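Local coordinates for major allergen Alt a 1 subunit (Alternaria alternata, PDB 4AUD), which is a secreted major fungal allergen that may bind host plant thaumatin-like proteins and inhibit their beta-glucanase activity, at residues G9-K14 with I121-L126; M54-W59 with G73-G78. The protein carries 1 engineered substitution. All coordinates share one frame; numbering follows the deposited sequence.

Contact 1 of 2, residues G9-K14 with I121-L126. With SO4 (sulfate ion), chain D.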
ATOM      1  N   GLY A   9      -3.611   0.942  15.575  1.00 91.44           N
ATOM      2  CA  GLY A   9      -4.489   0.047  16.319  1.00 87.29           C
ATOM      3  C   GLY A   9      -3.933  -0.471  17.644  1.00 79.11           C
ATOM      4  O   GLY A   9      -2.724  -0.434  17.881  1.00 76.83           O
ATOM      5  N   ASP A  10      -4.819  -0.971  18.505  1.00 73.33           N
ATOM      6  CA  ASP A  10      -4.422  -1.511  19.809  1.00 74.74           C
ATOM      7  C   ASP A  10      -3.603  -2.804  19.686  1.00 67.25           C
ATOM      8  O   ASP A  10      -2.749  -3.107  20.525  1.00 58.40           O
ATOM      9  CB  ASP A  10      -5.659  -1.740  20.683  1.00 85.56           C
ATOM     10  CG  ASP A  10      -6.659  -0.585  20.599  1.00100.72           C
ATOM     11  OD1 ASP A  10      -6.381   0.401  19.872  1.00108.65           O
ATOM     12  OD2 ASP A  10      -7.720  -0.658  21.263  1.00 99.41           O
ATOM     13  N   TYR A  11      -3.862  -3.560  18.627  1.00 62.31           N
ATOM     14  CA  TYR A  11      -3.116  -4.771  18.371  1.00 48.36           C
ATOM     15  C   TYR A  11      -2.330  -4.680  17.077  1.00 46.38           C
ATOM     16  O   TYR A  11      -2.182  -5.684  16.358  1.00 41.94           O
ATOM     17  CB  TYR A  11      -4.063  -5.956  18.332  1.00 53.75           C
ATOM     18  CG  TYR A  11      -4.562  -6.280  19.698  1.00 69.95           C
ATOM     19  CD1 TYR A  11      -3.807  -7.070  20.558  1.00 75.14           C
ATOM     20  CD2 TYR A  11      -5.766  -5.760  20.160  1.00 75.23           C
ATOM     21  CE1 TYR A  11      -4.249  -7.357  21.836  1.00 80.22           C
ATOM     22  CE2 TYR A  11      -6.215  -6.037  21.439  1.00 81.25           C
ATOM     23  CZ  TYR A  11      -5.452  -6.839  22.277  1.00 86.51           C
ATOM     24  OH  TYR A  11      -5.901  -7.135  23.557  1.00 94.45           O
ATOM     25  N   VAL A  12      -1.846  -3.471  16.779  1.00 44.09           N
ATOM     26  CA  VAL A  12      -0.909  -3.255  15.673  1.00 43.75           C
ATOM     27  C   VAL A  12       0.429  -2.788  16.227  1.00 42.12           C
ATOM     28  O   VAL A  12       0.492  -1.832  17.001  1.00 46.55           O
ATOM     29  CB  VAL A  12      -1.433  -2.211  14.653  1.00 38.96           C
ATOM     30  CG1 VAL A  12      -0.474  -2.073  13.495  1.00 36.06           C
ATOM     31  CG2 VAL A  12      -2.781  -2.609  14.139  1.00 39.91           C
ATOM     32  N   TRP A  13       1.499  -3.471  15.846  1.00 38.37           N
ATOM     33  CA  TRP A  13       2.837  -3.093  16.292  1.00 42.65           C
ATOM     34  C   TRP A  13       3.777  -2.783  15.156  1.00 44.27           C
ATOM     35  O   TRP A  13       3.713  -3.406  14.090  1.00 44.89           O
ATOM     36  CB  TRP A  13       3.457  -4.242  17.043  1.00 47.52           C
ATOM     37  CG  TRP A  13       2.783  -4.524  18.299  1.00 60.02           C
ATOM     38  CD1 TRP A  13       1.827  -3.766  18.912  1.00 62.02           C
ATOM     39  CD2 TRP A  13       3.015  -5.646  19.141  1.00 59.69           C
ATOM     40  NE1 TRP A  13       1.442  -4.360  20.087  1.00 61.14           N
ATOM     41  CE2 TRP A  13       2.162  -5.513  20.254  1.00 58.62           C
ATOM     42  CE3 TRP A  13       3.868  -6.750  19.067  1.00 58.48           C
ATOM     43  CZ2 TRP A  13       2.137  -6.440  21.282  1.00 61.21           C
ATOM     44  CZ3 TRP A  13       3.845  -7.667  20.085  1.00 61.41           C
ATOM     45  CH2 TRP A  13       2.981  -7.513  21.180  1.00 63.06           C
ATOM     46  N   LYS A  14       4.690  -1.855  15.404  1.00 40.88           N
ATOM     47  CA  LYS A  14       5.741  -1.583  14.443  1.00 36.39           C
ATOM     48  C   LYS A  14       6.986  -2.411  14.772  1.00 40.83           C
ATOM     49  O   LYS A  14       7.486  -2.415  15.916  1.00 35.69           O
ATOM     50  CB  LYS A  14       6.060  -0.095  14.392  1.00 31.72           C
ATOM     51  CG  LYS A  14       7.325   0.224  13.630  1.00 42.85           C
ATOM     52  CD  LYS A  14       7.441   1.710  13.344  1.00 47.88           C
ATOM     53  CE  LYS A  14       8.874   2.105  13.016  1.00 52.25           C
ATOM     54  NZ  LYS A  14       9.051   3.575  12.884  1.00 53.75           N
ATOM     55  N   ILE A 121       2.726  -5.228  12.106  1.00 49.35           N
ATOM     56  CA  ILE A 121       2.059  -6.509  12.303  1.00 45.35           C
ATOM     57  C   ILE A 121       0.724  -6.389  12.996  1.00 45.97           C
ATOM     58  O   ILE A 121       0.464  -5.461  13.755  1.00 46.48           O
ATOM     59  CB  ILE A 121       2.897  -7.467  13.123  1.00 50.31           C
ATOM     60  CG1 ILE A 121       3.073  -6.910  14.528  1.00 54.23           C
ATOM     61  CG2 ILE A 121       4.239  -7.700  12.457  1.00 53.26           C
ATOM     62  CD1 ILE A 121       3.821  -7.826  15.440  1.00 56.55           C
ATOM     63  N   THR A 122      -0.134  -7.351  12.714  1.00 53.30           N
ATOM     64  CA  THR A 122      -1.416  -7.429  13.377  1.00 49.22           C
ATOM     65  C   THR A 122      -1.485  -8.725  14.148  1.00 45.40           C
ATOM     66  O   THR A 122      -1.276  -9.798  13.581  1.00 48.62           O
ATOM     67  CB  THR A 122      -2.556  -7.363  12.382  1.00 53.58           C
ATOM     68  OG1 THR A 122      -2.522  -6.094  11.719  1.00 56.35           O
ATOM     69  CG2 THR A 122      -3.872  -7.498  13.100  1.00 56.30           C
ATOM     70  N   LEU A 123      -1.750  -8.609  15.448  1.00 44.62           N
ATOM     71  CA  LEU A 123      -1.800  -9.761  16.330  1.00 46.19           C
ATOM     72  C   LEU A 123      -3.153 -10.426  16.246  1.00 49.13           C
ATOM     73  O   LEU A 123      -4.179  -9.755  16.243  1.00 54.02           O
ATOM     74  CB  LEU A 123      -1.540  -9.346  17.767  1.00 46.64           C
ATOM     75  CG  LEU A 123      -0.071  -9.280  18.168  1.00 49.11           C
ATOM     76  CD1 LEU A 123       0.651  -8.207  17.388  1.00 52.31           C
ATOM     77  CD2 LEU A 123       0.027  -8.989  19.637  1.00 49.36           C
ATOM     78  N   VAL A 124      -3.156 -11.749  16.151  1.00 41.98           N
ATOM     79  CA  VAL A 124      -4.394 -12.485  16.278  1.00 45.51           C
ATOM     80  C   VAL A 124      -4.262 -13.516  17.385  1.00 50.19           C
ATOM     81  O   VAL A 124      -3.157 -13.957  17.726  1.00 46.47           O
ATOM     82  CB  VAL A 124      -4.798 -13.153  14.962  1.00 46.32           C
ATOM     83  CG1 VAL A 124      -4.718 -12.145  13.853  1.00 47.11           C
ATOM     84  CG2 VAL A 124      -3.897 -14.330  14.660  1.00 48.45           C
ATOM     85  N   THR A 125      -5.399 -13.884  17.958  1.00 51.69           N
ATOM     86  CA  THR A 125      -5.402 -14.866  19.021  1.00 45.75           C
ATOM     87  C   THR A 125      -5.147 -16.262  18.460  1.00 44.42           C
ATOM     88  O   THR A 125      -5.757 -16.669  17.472  1.00 51.69           O
ATOM     89  CB  THR A 125      -6.742 -14.851  19.765  1.00 41.84           C
ATOM     90  OG1 THR A 125      -7.004 -13.531  20.272  1.00 41.62           O
ATOM     91  CG2 THR A 125      -6.729 -15.863  20.895  1.00 29.42           C
ATOM     92  N   LEU A 126      -4.237 -16.990  19.092  1.00 42.21           N
ATOM     93  CA  LEU A 126      -3.989 -18.394  18.766  1.00 49.44           C
ATOM     94  C   LEU A 126      -4.908 -19.260  19.605  1.00 54.66           C
ATOM     95  O   LEU A 126      -4.889 -19.139  20.822  1.00 62.04           O
ATOM     96  CB  LEU A 126      -2.556 -18.739  19.147  1.00 54.15           C
ATOM     97  CG  LEU A 126      -1.754 -19.763  18.348  1.00 53.95           C
ATOM     98  CD1 LEU A 126      -0.620 -20.258  19.203  1.00 46.75           C
ATOM     99  CD2 LEU A 126      -2.606 -20.926  17.904  1.00 63.98           C
TER
HETATM  100  S   SO4 D1130      -9.446 -11.595  17.229  1.00 68.56           S
HETATM  101  O1  SO4 D1130      -9.191 -12.859  16.544  1.00 72.30           O
HETATM  102  O2  SO4 D1130      -8.240 -11.225  18.009  1.00 66.37           O
HETATM  103  O3  SO4 D1130      -9.813 -10.657  16.174  1.00 73.34           O
HETATM  104  O4  SO4 D1130     -10.595 -11.587  18.108  1.00 56.73           O
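Strand 12-22, the first of the chain, pairs here with the last strand, 111-126, in the antiparallel sheet of this Alt a 1 family protein. W13 and I121 form a hydrogen-bonded pair: W13 N gives to I121 O at 3.1 Å, and I121 N gives to W13 O at 2.9 Å. V12 and T122 follow as a non-hydrogen-bonded pair. One more bond, from L123 N to Y11 O at 3.1 Å and nearly straight at 172°, extends the pairing into the type I turn G9-V12 that leads into the strand.

W13 and I121 project from the same face of the sheet, and L123 beyond them points toward segment 9-14. L123 crosses the indole at about a right angle and lays both methyls on it. CD2 sits 3.9 Å from the centroid of the W13 six-membered ring, 21° off its normal, a CH-pi contact. CD1 covers the same face nearer the rim. I121 has CG1 between its backbone N and carbonyl carbon (chi1 65°). This turns the branch toward W13, with I121 CG1 3.7 Å from W13 CB and I121 CD1 beside W13 CE3. At the turn, the Y11 ring comes obliquely to L123 CB and also meets Y91 edge-to-face.

L81 and Q83 of strand 78-84 also touch W13. Farther along, T125 OG1 makes a weak hydrogen bond to a sulfate ion, probably from the crystallisation liquor, and T125 packs on H57 of the second subunit. The contact thus joins the segments near the two ends of the chain with three backbone bonds, while the L123 methyls cover part of one indole face.

Contact 2 of 2, residues M54-W59 with G73-G78. Engineered in segment 54-59: M54 (natural residue Leu).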
HETATM    1  N   MSE A  54      22.377 -20.278  14.969  1.00 51.97           N
HETATM    2  CA  MSE A  54      20.921 -20.309  14.966  1.00 48.38           C
HETATM    3  C   MSE A  54      20.348 -21.006  13.746  1.00 45.27           C
HETATM    4  O   MSE A  54      20.902 -20.924  12.658  1.00 45.35           O
HETATM    5  CB  MSE A  54      20.385 -18.899  15.053  1.00 53.73           C
HETATM    6  CG  MSE A  54      21.000 -18.114  16.205  1.00 63.74           C
HETATM    7 SE   MSE A  54      20.151 -16.379  16.484  1.00 93.32          SE
HETATM    8  CE  MSE A  54      18.475 -16.999  17.231  1.00 72.43           C
ATOM      9  N   GLU A  55      19.232 -21.693  13.943  1.00 52.36           N
ATOM     10  CA  GLU A  55      18.544 -22.403  12.872  1.00 56.67           C
ATOM     11  C   GLU A  55      17.329 -21.606  12.410  1.00 58.37           C
ATOM     12  O   GLU A  55      16.670 -20.944  13.212  1.00 63.11           O
ATOM     13  CB  GLU A  55      18.067 -23.767  13.377  1.00 63.75           C
ATOM     14  CG  GLU A  55      19.142 -24.638  14.011  1.00 72.46           C
ATOM     15  CD  GLU A  55      18.557 -25.821  14.785  1.00 84.92           C
ATOM     16  OE1 GLU A  55      17.579 -26.433  14.291  1.00 88.88           O
ATOM     17  OE2 GLU A  55      19.067 -26.132  15.892  1.00 84.50           O
ATOM     18  N   ASP A  56      17.023 -21.674  11.118  1.00 56.33           N
ATOM     19  CA  ASP A  56      15.760 -21.126  10.626  1.00 56.76           C
ATOM     20  C   ASP A  56      14.594 -21.920  11.207  1.00 54.07           C
ATOM     21  O   ASP A  56      14.766 -23.070  11.622  1.00 52.51           O
ATOM     22  CB  ASP A  56      15.706 -21.138   9.093  1.00 58.68           C
ATOM     23  CG  ASP A  56      16.736 -20.203   8.457  1.00 72.67           C
ATOM     24  OD1 ASP A  56      17.258 -19.288   9.150  1.00 74.30           O
ATOM     25  OD2 ASP A  56      17.016 -20.383   7.252  1.00 78.45           O
ATOM     26  N   HIS A  57      13.420 -21.301  11.263  1.00 54.31           N
ATOM     27  CA  HIS A  57      12.205 -22.017  11.649  1.00 58.30           C
ATOM     28  C   HIS A  57      12.317 -22.737  12.990  1.00 56.08           C
ATOM     29  O   HIS A  57      11.958 -23.903  13.117  1.00 58.69           O
ATOM     30  CB  HIS A  57      11.825 -23.010  10.560  1.00 58.85           C
ATOM     31  CG  HIS A  57      11.793 -22.402   9.202  1.00 62.32           C
ATOM     32  ND1 HIS A  57      12.340 -23.011   8.091  1.00 63.30           N
ATOM     33  CD2 HIS A  57      11.303 -21.216   8.779  1.00 66.85           C
ATOM     34  CE1 HIS A  57      12.174 -22.232   7.040  1.00 68.89           C
ATOM     35  NE2 HIS A  57      11.547 -21.135   7.429  1.00 75.18           N
ATOM     36  N   LYS A  58      12.828 -22.022  13.981  1.00 53.70           N
ATOM     37  CA  LYS A  58      12.951 -22.527  15.332  1.00 52.92           C
ATOM     38  C   LYS A  58      12.597 -21.399  16.286  1.00 54.86           C
ATOM     39  O   LYS A  58      13.057 -20.267  16.117  1.00 51.28           O
ATOM     40  CB  LYS A  58      14.387 -22.973  15.583  1.00 51.45           C
ATOM     41  CG  LYS A  58      14.685 -23.345  17.021  1.00 49.71           C
ATOM     42  CD  LYS A  58      16.088 -23.915  17.143  1.00 45.50           C
ATOM     43  CE  LYS A  58      16.457 -24.257  18.578  1.00 47.19           C
ATOM     44  NZ  LYS A  58      15.662 -25.402  19.129  1.00 57.83           N
ATOM     45  N   TRP A  59      11.776 -21.698  17.284  1.00 52.49           N
ATOM     46  CA  TRP A  59      11.435 -20.690  18.278  1.00 44.24           C
ATOM     47  C   TRP A  59      12.651 -20.275  19.083  1.00 44.64           C
ATOM     48  O   TRP A  59      13.413 -21.122  19.537  1.00 44.22           O
ATOM     49  CB  TRP A  59      10.380 -21.206  19.246  1.00 36.81           C
ATOM     50  CG  TRP A  59       9.055 -21.395  18.636  1.00 41.28           C
ATOM     51  CD1 TRP A  59       8.390 -22.571  18.466  1.00 43.21           C
ATOM     52  CD2 TRP A  59       8.216 -20.373  18.100  1.00 42.48           C
ATOM     53  NE1 TRP A  59       7.179 -22.342  17.865  1.00 47.95           N
ATOM     54  CE2 TRP A  59       7.049 -20.996  17.630  1.00 45.07           C
ATOM     55  CE3 TRP A  59       8.333 -18.985  17.983  1.00 49.70           C
ATOM     56  CZ2 TRP A  59       6.007 -20.282  17.044  1.00 40.25           C
ATOM     57  CZ3 TRP A  59       7.287 -18.273  17.396  1.00 48.14           C
ATOM     58  CH2 TRP A  59       6.145 -18.925  16.941  1.00 42.15           C
ATOM     59  N   GLY A  73      12.914 -17.054   9.260  1.00 46.55           N
ATOM     60  CA  GLY A  73      13.315 -17.801   8.090  1.00 47.34           C
ATOM     61  C   GLY A  73      14.156 -16.877   7.245  1.00 53.71           C
ATOM     62  O   GLY A  73      13.624 -16.001   6.569  1.00 55.77           O
ATOM     63  N   SER A  74      15.470 -17.060   7.293  1.00 56.91           N
ATOM     64  CA  SER A  74      16.386 -16.275   6.472  1.00 59.86           C
ATOM     65  C   SER A  74      16.148 -16.518   4.984  1.00 62.61           C
ATOM     66  O   SER A  74      16.638 -15.781   4.142  1.00 60.80           O
ATOM     67  CB  SER A  74      17.841 -16.590   6.831  1.00 62.05           C
ATOM     68  OG  SER A  74      18.145 -17.963   6.637  1.00 63.64           O
ATOM     69  N   ASP A  75      15.393 -17.562   4.673  1.00 67.62           N
ATOM     70  CA  ASP A  75      15.023 -17.868   3.304  1.00 76.22           C
ATOM     71  C   ASP A  75      14.336 -16.664   2.657  1.00 65.36           C
ATOM     72  O   ASP A  75      14.807 -16.133   1.661  1.00 51.72           O
ATOM     73  CB  ASP A  75      14.076 -19.076   3.291  1.00 97.95           C
ATOM     74  CG  ASP A  75      14.402 -20.104   4.384  1.00110.58           C
ATOM     75  OD1 ASP A  75      14.133 -19.823   5.576  1.00106.94           O
ATOM     76  OD2 ASP A  75      14.895 -21.208   4.051  1.00118.18           O
ATOM     77  N   ARG A  76      13.210 -16.245   3.230  1.00 65.93           N
ATOM     78  CA  ARG A  76      12.423 -15.160   2.665  1.00 60.89           C
ATOM     79  C   ARG A  76      12.282 -14.034   3.694  1.00 61.54           C
ATOM     80  O   ARG A  76      11.391 -13.175   3.601  1.00 57.25           O
ATOM     81  CB  ARG A  76      11.050 -15.670   2.203  1.00 62.75           C
ATOM     82  CG  ARG A  76      11.016 -16.218   0.783  1.00 81.27           C
ATOM     83  CD  ARG A  76       9.636 -16.043   0.124  1.00103.53           C
ATOM     84  NE  ARG A  76       9.671 -16.190  -1.341  1.00122.00           N
ATOM     85  CZ  ARG A  76       8.637 -15.964  -2.161  1.00126.60           C
ATOM     86  NH1 ARG A  76       7.464 -15.573  -1.679  1.00125.11           N
ATOM     87  NH2 ARG A  76       8.773 -16.128  -3.475  1.00124.22           N
ATOM     88  N   SER A  77      13.172 -14.038   4.680  1.00 57.18           N
ATOM     89  CA  SER A  77      13.145 -13.020   5.730  1.00 54.16           C
ATOM     90  C   SER A  77      11.787 -12.966   6.416  1.00 50.48           C
ATOM     91  O   SER A  77      11.253 -11.897   6.698  1.00 47.48           O
ATOM     92  CB  SER A  77      13.530 -11.659   5.171  1.00 48.44           C
ATOM     93  OG  SER A  77      14.836 -11.728   4.639  1.00 54.06           O
ATOM     94  N   GLY A  78      11.238 -14.145   6.676  1.00 47.60           N
ATOM     95  CA  GLY A  78       9.950 -14.251   7.313  1.00 42.94           C
ATOM     96  C   GLY A  78      10.108 -14.303   8.812  1.00 45.39           C
ATOM     97  O   GLY A  78      10.979 -15.000   9.347  1.00 55.87           O
TER
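Two loops meet here: 54-59, which precedes strand 60-61, and the hairpin turn between strands 68-73 and 78-84, which carries a G1 beta bulge. In the bulge S77 and G78 both face G73. Two backbone bonds close the turn, G73 N to G78 O and G78 N to G73 O. The carboxylate of D56 reaches the start of this turn. S74 OG gives a hydrogen bond to D56 OD2 at 2.7 Å, on the syn side and 18° out of the carboxylate plane. S74 N gives a weak one to D56 OD1 at 3.4 Å. The serine hydroxyl lies between its own backbone N and carbonyl carbon (chi1 60°), which sets OG close to the amide and lets one carboxylate meet both groups.

D75 brings a second acid near D56, and the like charges may repel. The H57 ring comes to D75 from the opposite direction, with ring and carboxylate planes 6° apart. D56 CB lies over one face of that ring, near its rim. H57 also packs on T125 of the second subunit. D75 OD1 stands 3.4 Å from D56 OD2, two acceptors with no bond between them.

How the contacts relate
Contact 1 is partly buried and pairs the first and last strands of the sheet. Contact 2 lies at the surface and joins two loops that come between those strands in sequence, so it is nested inside the span closed by contact 1. The first depends on main-chain bonds and apolar carbon over an aromatic face; the second depends on a carboxylate and a hydroxyl, with acidic groups close by. Their centres are 21 Å apart and their nearest atoms about 7 Å, without touching. Both reach the second subunit, where their partners are reciprocal: T125 packs on H57 and D10 on R76 across the chains.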